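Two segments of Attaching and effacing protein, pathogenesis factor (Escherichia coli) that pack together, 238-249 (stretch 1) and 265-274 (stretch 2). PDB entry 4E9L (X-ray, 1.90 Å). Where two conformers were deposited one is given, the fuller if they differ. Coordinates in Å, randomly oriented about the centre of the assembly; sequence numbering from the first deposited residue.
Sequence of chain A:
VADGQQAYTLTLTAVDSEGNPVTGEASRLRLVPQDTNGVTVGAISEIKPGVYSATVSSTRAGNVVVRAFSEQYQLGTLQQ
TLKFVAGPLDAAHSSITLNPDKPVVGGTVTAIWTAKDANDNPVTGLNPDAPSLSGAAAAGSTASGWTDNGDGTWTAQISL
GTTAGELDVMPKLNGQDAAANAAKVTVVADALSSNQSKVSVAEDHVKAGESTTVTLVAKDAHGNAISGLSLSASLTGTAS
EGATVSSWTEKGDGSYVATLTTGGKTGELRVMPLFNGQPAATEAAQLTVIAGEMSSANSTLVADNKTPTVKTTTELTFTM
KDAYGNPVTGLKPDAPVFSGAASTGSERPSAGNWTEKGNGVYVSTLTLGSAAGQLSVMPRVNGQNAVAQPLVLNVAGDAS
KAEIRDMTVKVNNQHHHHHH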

ATOM      1  N   THR A 238     -19.902   5.647   1.953  1.00 21.92           N
ATOM      2  CA  THR A 238     -21.004   4.684   2.125  1.00 21.65           C
ATOM      3  C   THR A 238     -20.513   3.347   2.682  1.00 23.15           C
ATOM      4  O   THR A 238     -21.085   2.809   3.623  1.00 21.13           O
ATOM      5  CB  THR A 238     -21.706   4.492   0.757  1.00 33.67           C
ATOM      6  OG1 THR A 238     -22.230   5.747   0.322  1.00 39.83           O
ATOM      7  CG2 THR A 238     -22.811   3.437   0.786  1.00 36.20           C
ATOM      8  N   ALA A 239     -19.444   2.830   2.105  1.00 19.44           N
ATOM      9  CA  ALA A 239     -18.915   1.515   2.445  1.00 18.61           C
ATOM     10  C   ALA A 239     -17.924   1.453   3.637  1.00 21.89           C
ATOM     11  O   ALA A 239     -17.443   0.363   3.963  1.00 21.74           O
ATOM     12  CB  ALA A 239     -18.355   0.850   1.188  1.00 18.12           C
ATOM     13  N   SER A 240     -17.642   2.603   4.298  1.00 18.25           N
ATOM     14  CA  SER A 240     -16.739   2.675   5.461  1.00 17.78           C
ATOM     15  C   SER A 240     -17.299   1.959   6.701  1.00 23.89           C
ATOM     16  O   SER A 240     -16.506   1.474   7.498  1.00 23.38           O
ATOM     17  CB  SER A 240     -16.353   4.116   5.792  1.00 19.20           C
ATOM     18  OG  SER A 240     -17.498   4.900   6.083  1.00 22.90           O
ATOM     19  N   GLU A 241     -18.647   1.863   6.841  1.00 21.84           N
ATOM     20  CA  GLU A 241     -19.312   1.185   7.965  1.00 22.49           C
ATOM     21  C   GLU A 241     -19.072  -0.300   7.904  1.00 25.70           C
ATOM     22  O   GLU A 241     -19.589  -0.951   7.002  1.00 24.99           O
ATOM     23  CB  GLU A 241     -20.826   1.433   7.931  1.00 24.87           C
ATOM     24  CG  GLU A 241     -21.326   2.190   9.130  1.00 33.76           C
ATOM     25  CD  GLU A 241     -22.838   2.208   9.135  1.00 46.23           C
ATOM     26  OE1 GLU A 241     -23.421   1.696  10.116  1.00 45.60           O
ATOM     27  OE2 GLU A 241     -23.435   2.629   8.117  1.00 30.66           O
ATOM     28  N   GLY A 242     -18.288  -0.818   8.847  1.00 21.91           N
ATOM     29  CA  GLY A 242     -17.948  -2.236   8.870  1.00 22.06           C
ATOM     30  C   GLY A 242     -16.589  -2.528   8.238  1.00 23.19           C
ATOM     31  O   GLY A 242     -16.103  -3.653   8.317  1.00 22.25           O
ATOM     32  N   ALA A 243     -15.950  -1.515   7.639  1.00 18.03           N
ATOM     33  CA  ALA A 243     -14.623  -1.690   7.023  1.00 15.67           C
ATOM     34  C   ALA A 243     -13.534  -1.380   8.035  1.00 17.74           C
ATOM     35  O   ALA A 243     -13.757  -0.583   8.951  1.00 16.81           O
ATOM     36  CB  ALA A 243     -14.487  -0.791   5.796  1.00 15.90           C
ATOM     37  N   THR A 244     -12.347  -2.007   7.897  1.00 13.62           N
ATOM     38  CA  THR A 244     -11.266  -1.772   8.860  1.00 13.64           C
ATOM     39  C   THR A 244      -9.928  -1.645   8.142  1.00 15.04           C
ATOM     40  O   THR A 244      -9.796  -1.998   6.971  1.00 13.93           O
ATOM     41  CB  THR A 244     -11.147  -2.963   9.881  1.00 22.01           C
ATOM     42  OG1 THR A 244     -10.815  -4.170   9.186  1.00 23.39           O
ATOM     43  CG2 THR A 244     -12.390  -3.185  10.718  1.00 20.43           C
ATOM     44  N   VAL A 245      -8.953  -1.104   8.848  1.00 12.65           N
ATOM     45  CA  VAL A 245      -7.565  -1.046   8.405  1.00 13.02           C
ATOM     46  C   VAL A 245      -6.744  -1.724   9.526  1.00 16.38           C
ATOM     47  O   VAL A 245      -7.033  -1.559  10.715  1.00 15.52           O
ATOM     48  CB  VAL A 245      -7.068   0.402   8.080  1.00 17.11           C
ATOM     49  CG1 VAL A 245      -5.621   0.389   7.562  1.00 15.77           C
ATOM     50  CG2 VAL A 245      -7.986   1.079   7.054  1.00 17.95           C
ATOM     51  N   SER A 246      -5.733  -2.502   9.132  1.00 14.33           N
ATOM     52  CA  SER A 246      -4.806  -3.202  10.028  1.00 13.37           C
ATOM     53  C   SER A 246      -3.694  -2.268  10.523  1.00 16.46           C
ATOM     54  O   SER A 246      -3.647  -1.082  10.175  1.00 17.01           O
ATOM     55  CB  SER A 246      -4.172  -4.375   9.267  1.00 12.40           C
ATOM     56  OG  SER A 246      -3.203  -3.928   8.311  1.00 12.88           O
ATOM     57  N   SER A 247      -2.739  -2.827  11.294  1.00 13.06           N
ATOM     58  CA  SER A 247      -1.524  -2.138  11.707  1.00 12.32           C
ATOM     59  C   SER A 247      -0.702  -1.866  10.414  1.00 14.52           C
ATOM     60  O   SER A 247      -0.921  -2.522   9.404  1.00 12.00           O
ATOM     61  CB  SER A 247      -0.694  -3.039  12.620  1.00 15.47           C
ATOM     62  OG  SER A 247      -0.328  -4.226  11.930  1.00 14.69           O
ATOM     63  N   TRP A 248       0.206  -0.893  10.451  1.00 13.12           N
ATOM     64  CA  TRP A 248       1.060  -0.563   9.304  1.00 13.34           C
ATOM     65  C   TRP A 248       2.415  -1.272   9.407  1.00 17.28           C
ATOM     66  O   TRP A 248       2.918  -1.500  10.513  1.00 16.01           O
ATOM     67  CB  TRP A 248       1.256   0.955   9.188  1.00 11.71           C
ATOM     68  CG  TRP A 248      -0.022   1.651   8.810  1.00 13.80           C
ATOM     69  CD1 TRP A 248      -1.061   1.962   9.640  1.00 16.82           C
ATOM     70  CD2 TRP A 248      -0.410   2.080   7.495  1.00 13.60           C
ATOM     71  NE1 TRP A 248      -2.079   2.550   8.926  1.00 17.64           N
ATOM     72  CE2 TRP A 248      -1.697   2.655   7.606  1.00 19.20           C
ATOM     73  CE3 TRP A 248       0.190   2.001   6.227  1.00 15.00           C
ATOM     74  CZ2 TRP A 248      -2.397   3.147   6.496  1.00 18.21           C
ATOM     75  CZ3 TRP A 248      -0.499   2.487   5.122  1.00 16.83           C
ATOM     76  CH2 TRP A 248      -1.771   3.070   5.263  1.00 17.77           C
ATOM     77  N   THR A 249       2.961  -1.652   8.260  1.00 14.88           N
ATOM     78  CA  THR A 249       4.291  -2.268   8.165  1.00 14.42           C
ATOM     79  C   THR A 249       5.176  -1.353   7.351  1.00 17.76           C
ATOM     80  O   THR A 249       4.896  -1.120   6.168  1.00 17.87           O
ATOM     81  CB  THR A 249       4.249  -3.665   7.531  1.00 18.19           C
ATOM     82  OG1 THR A 249       3.334  -4.481   8.262  1.00 20.12           O
ATOM     83  CG2 THR A 249       5.655  -4.333   7.530  1.00 15.69           C
TER
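Stretch 2 (265-274) KTGELRVMPL

Stretch 2 begins in loop conformation at Lys-265 and Thr-266, then runs as an extended strand from Gly-267 to Leu-274, continuing later in the chain. Stretch 1 is mostly loop and turn, with strand geometry at Thr-244 and Val-245. The order of contacts gives the direction: Ala-239 meets Gly-267, Ala-243 meets Leu-269, Val-245 meets Val-271 and Trp-248 meets Pro-273, so residue numbers rise together and the two segments run in the same general sense. The pairing is by side chains rather than by a backbone ladder, because a single main-chain hydrogen bond links them: Ala-239 N donates to Glu-268 O at 2.9 Å with an N-H...O angle of 166°. Thr-238 N lies 3.2 Å from the same Glu-268 O, but its angle is too poor for a bond.

The tightest fit is at Gly-267, the residue nearest Ala-239 by CA-CA distance, 5.1 Å. With phi/psi of 121/-169, a side chain here would be jammed against the preceding carbonyl. It would also clash across the contact, since an ideal CB on Gly-267 would fall 2.9 Å from Thr-238 CG2. The space is instead left to stretch 1: Thr-238 CG2 reaches to 3.6 Å from Thr-266 O, and the methyl of Ala-239 enters a shallow hollow in the backbone of stretch 2, with Ala-239 CB 3.5 Å from Lys-265 O and 3.4 Å from Gly-267 O. Thr-266 turns its own CA-to-CB bond away from this hollow.

The next bump belongs to stretch 2. Leu-269 (chi1 180°, chi2 53°) leaves its backbone sideways, but the end of its side chain comes nearer stretch 1. It fits against the type II turn from Ser-240 to Ala-243, which is closed by a hydrogen bond from Ala-243 N to Ser-240 O of 3.0 Å. Leu-269 CD1 lies 3.5 Å from Ser-240 CA, Leu-269 CD2 lies 4.1 Å from Ala-243 CB, and Leu-269 CB is 4.2 Å from Ala-239 CB. The leucine thus touches both ends of the turn. Gly-242, within it, takes phi/psi of 97/-6, which by itself calls for glycine.

Lys-265 covers the exposed margin with an extended side chain, chi2 to chi4 all t. Its NZ forms a salt bridge with Glu-241 OE2 at 2.8 Å and a weak hydrogen bond to Thr-238 O at 3.2 Å. At the backbone end of this residue, away from NZ, two waters bridge the main chains: one molecule donates to Ala-239 O and Lys-265 O, each 2.7 Å from the water oxygen, and another donates to Glu-241 O and accepts from Lys-265 N.

Farther along, the fit loosens and alternates. Val-245 CG2 meets Val-271 CG2 at 4.4 Å, while Thr-244 and Ser-246 are out of reach and Met-272 points away. The last contact sets Trp-248 CZ2 4.0 Å from Pro-273 CB, the proline approaching the indole obliquely. Together the two stretches bury 591 Å², summed over both sides.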

ATOM      1  N   LYS A 265     -21.129  -3.967   3.414  1.00 18.37           N
ATOM      2  CA  LYS A 265     -21.742  -2.793   2.795  1.00 18.37           C
ATOM      3  C   LYS A 265     -21.017  -2.444   1.504  1.00 19.59           C
ATOM      4  O   LYS A 265     -19.801  -2.267   1.521  1.00 19.24           O
ATOM      5  CB  LYS A 265     -21.707  -1.611   3.784  1.00 20.42           C
ATOM      6  CG  LYS A 265     -22.869  -0.660   3.618  1.00 35.95           C
ATOM      7  CD  LYS A 265     -22.944   0.310   4.779  1.00 36.38           C
ATOM      8  CE  LYS A 265     -24.070   1.291   4.589  1.00 47.56           C
ATOM      9  NZ  LYS A 265     -23.804   2.558   5.331  1.00 64.35           N
ATOM     10  N   THR A 266     -21.753  -2.387   0.380  1.00 15.88           N
ATOM     11  CA  THR A 266     -21.157  -2.050  -0.924  1.00 14.76           C
ATOM     12  C   THR A 266     -21.201  -0.521  -1.105  1.00 20.51           C
ATOM     13  O   THR A 266     -21.930   0.170  -0.384  1.00 20.03           O
ATOM     14  CB  THR A 266     -21.868  -2.765  -2.082  1.00 19.32           C
ATOM     15  OG1 THR A 266     -23.220  -2.298  -2.158  1.00 19.20           O
ATOM     16  CG2 THR A 266     -21.790  -4.302  -1.985  1.00 16.98           C
ATOM     17  N   GLY A 267     -20.466  -0.020  -2.090  1.00 17.77           N
ATOM     18  CA  GLY A 267     -20.434   1.405  -2.387  1.00 17.91           C
ATOM     19  C   GLY A 267     -19.044   2.002  -2.300  1.00 22.24           C
ATOM     20  O   GLY A 267     -18.047   1.279  -2.188  1.00 20.54           O
ATOM     21  N   GLU A 268     -18.976   3.339  -2.332  1.00 20.25           N
ATOM     22  CA  GLU A 268     -17.714   4.059  -2.257  1.00 21.06           C
ATOM     23  C   GLU A 268     -17.080   4.011  -0.872  1.00 22.09           C
ATOM     24  O   GLU A 268     -17.759   4.072   0.151  1.00 20.29           O
ATOM     25  CB  GLU A 268     -17.855   5.523  -2.736  1.00 23.69           C
ATOM     26  CG  GLU A 268     -18.150   5.687  -4.223  1.00 43.24           C
ATOM     27  CD  GLU A 268     -17.235   4.979  -5.213  1.00 73.79           C
ATOM     28  OE1 GLU A 268     -15.997   5.165  -5.133  1.00 71.74           O
ATOM     29  OE2 GLU A 268     -17.767   4.259  -6.089  1.00 66.69           O
ATOM     30  N   LEU A 269     -15.764   3.934  -0.868  1.00 18.96           N
ATOM     31  CA  LEU A 269     -14.918   3.918   0.312  1.00 19.21           C
ATOM     32  C   LEU A 269     -13.647   4.738   0.028  1.00 21.93           C
ATOM     33  O   LEU A 269     -13.037   4.589  -1.031  1.00 22.10           O
ATOM     34  CB  LEU A 269     -14.551   2.442   0.617  1.00 19.59           C
ATOM     35  CG  LEU A 269     -13.658   2.153   1.822  1.00 24.31           C
ATOM     36  CD1 LEU A 269     -14.213   2.781   3.065  1.00 25.33           C
ATOM     37  CD2 LEU A 269     -13.541   0.655   2.050  1.00 27.35           C
ATOM     38  N   ARG A 270     -13.262   5.595   0.976  1.00 18.37           N
ATOM     39  CA  ARG A 270     -12.050   6.412   0.876  0.50 18.33           C
ATOM     40  C   ARG A 270     -11.182   6.138   2.089  1.00 22.59           C
ATOM     41  O   ARG A 270     -11.709   6.023   3.201  1.00 20.92           O
ATOM     42  CB  ARG A 270     -12.380   7.916   0.786  0.50 20.09           C
ATOM     43  CG  ARG A 270     -13.027   8.312  -0.535  0.50 30.39           C
ATOM     44  CD  ARG A 270     -13.477   9.768  -0.578  0.50 37.39           C
ATOM     45  NE  ARG A 270     -14.505  10.087   0.419  0.50 40.32           N
ATOM     46  CZ  ARG A 270     -15.802   9.826   0.285  0.50 51.83           C
ATOM     47  NH1 ARG A 270     -16.255   9.209  -0.800  0.50 44.79           N
ATOM     48  NH2 ARG A 270     -16.652  10.166   1.242  0.50 34.18           N
ATOM     49  N   VAL A 271      -9.859   6.003   1.872  1.00 18.29           N
ATOM     50  CA  VAL A 271      -8.899   5.740   2.925  1.00 17.56           C
ATOM     51  C   VAL A 271      -7.873   6.850   2.988  1.00 20.76           C
ATOM     52  O   VAL A 271      -7.191   7.133   2.000  1.00 20.60           O
ATOM     53  CB  VAL A 271      -8.256   4.314   2.877  1.00 20.48           C
ATOM     54  CG1 VAL A 271      -7.651   3.991   1.520  1.00 20.26           C
ATOM     55  CG2 VAL A 271      -7.223   4.109   4.002  1.00 19.98           C
ATOM     56  N   MET A 272      -7.763   7.461   4.154  1.00 15.60           N
ATOM     57  CA  MET A 272      -6.785   8.503   4.412  1.00 15.70           C
ATOM     58  C   MET A 272      -5.851   8.030   5.541  1.00 20.35           C
ATOM     59  O   MET A 272      -6.298   7.942   6.686  1.00 19.83           O
ATOM     60  CB  MET A 272      -7.478   9.839   4.759  1.00 18.34           C
ATOM     61  CG  MET A 272      -6.509  10.977   5.146  1.00 21.44           C
ATOM     62  SD  MET A 272      -5.237  11.280   3.888  1.00 25.68           S
ATOM     63  CE  MET A 272      -6.225  12.267   2.709  1.00 22.94           C
ATOM     64  N   PRO A 273      -4.566   7.702   5.258  1.00 18.13           N
ATOM     65  CA  PRO A 273      -3.644   7.386   6.361  1.00 17.06           C
ATOM     66  C   PRO A 273      -3.468   8.657   7.181  1.00 20.37           C
ATOM     67  O   PRO A 273      -3.577   9.780   6.649  1.00 18.45           O
ATOM     68  CB  PRO A 273      -2.317   7.038   5.665  1.00 17.99           C
ATOM     69  CG  PRO A 273      -2.647   6.902   4.231  1.00 23.04           C
ATOM     70  CD  PRO A 273      -3.843   7.770   3.975  1.00 19.28           C
ATOM     71  N   LEU A 274      -3.290   8.469   8.492  1.00 18.04           N
ATOM     72  CA  LEU A 274      -3.161   9.576   9.423  1.00 19.43           C
ATOM     73  C   LEU A 274      -1.837   9.536  10.161  1.00 24.19           C
ATOM     74  O   LEU A 274      -1.402   8.470  10.608  1.00 23.09           O
ATOM     75  CB  LEU A 274      -4.298   9.554  10.467  1.00 19.85           C
ATOM     76  CG  LEU A 274      -5.753   9.620   9.997  1.00 25.06           C
ATOM     77  CD1 LEU A 274      -6.696   9.288  11.143  1.00 26.42           C
ATOM     78  CD2 LEU A 274      -6.110  10.984   9.431  1.00 26.32           C
TER
HETATM   79  O   HOH W   1     -22.062   4.713  -2.722  1.00 19.23           O
HETATM   80  O   HOH W   2     -17.673  -2.233   3.210  1.00 19.20           O
HETATM   81  O   HOH W   3     -19.112  -2.793   5.397  1.00 35.58           O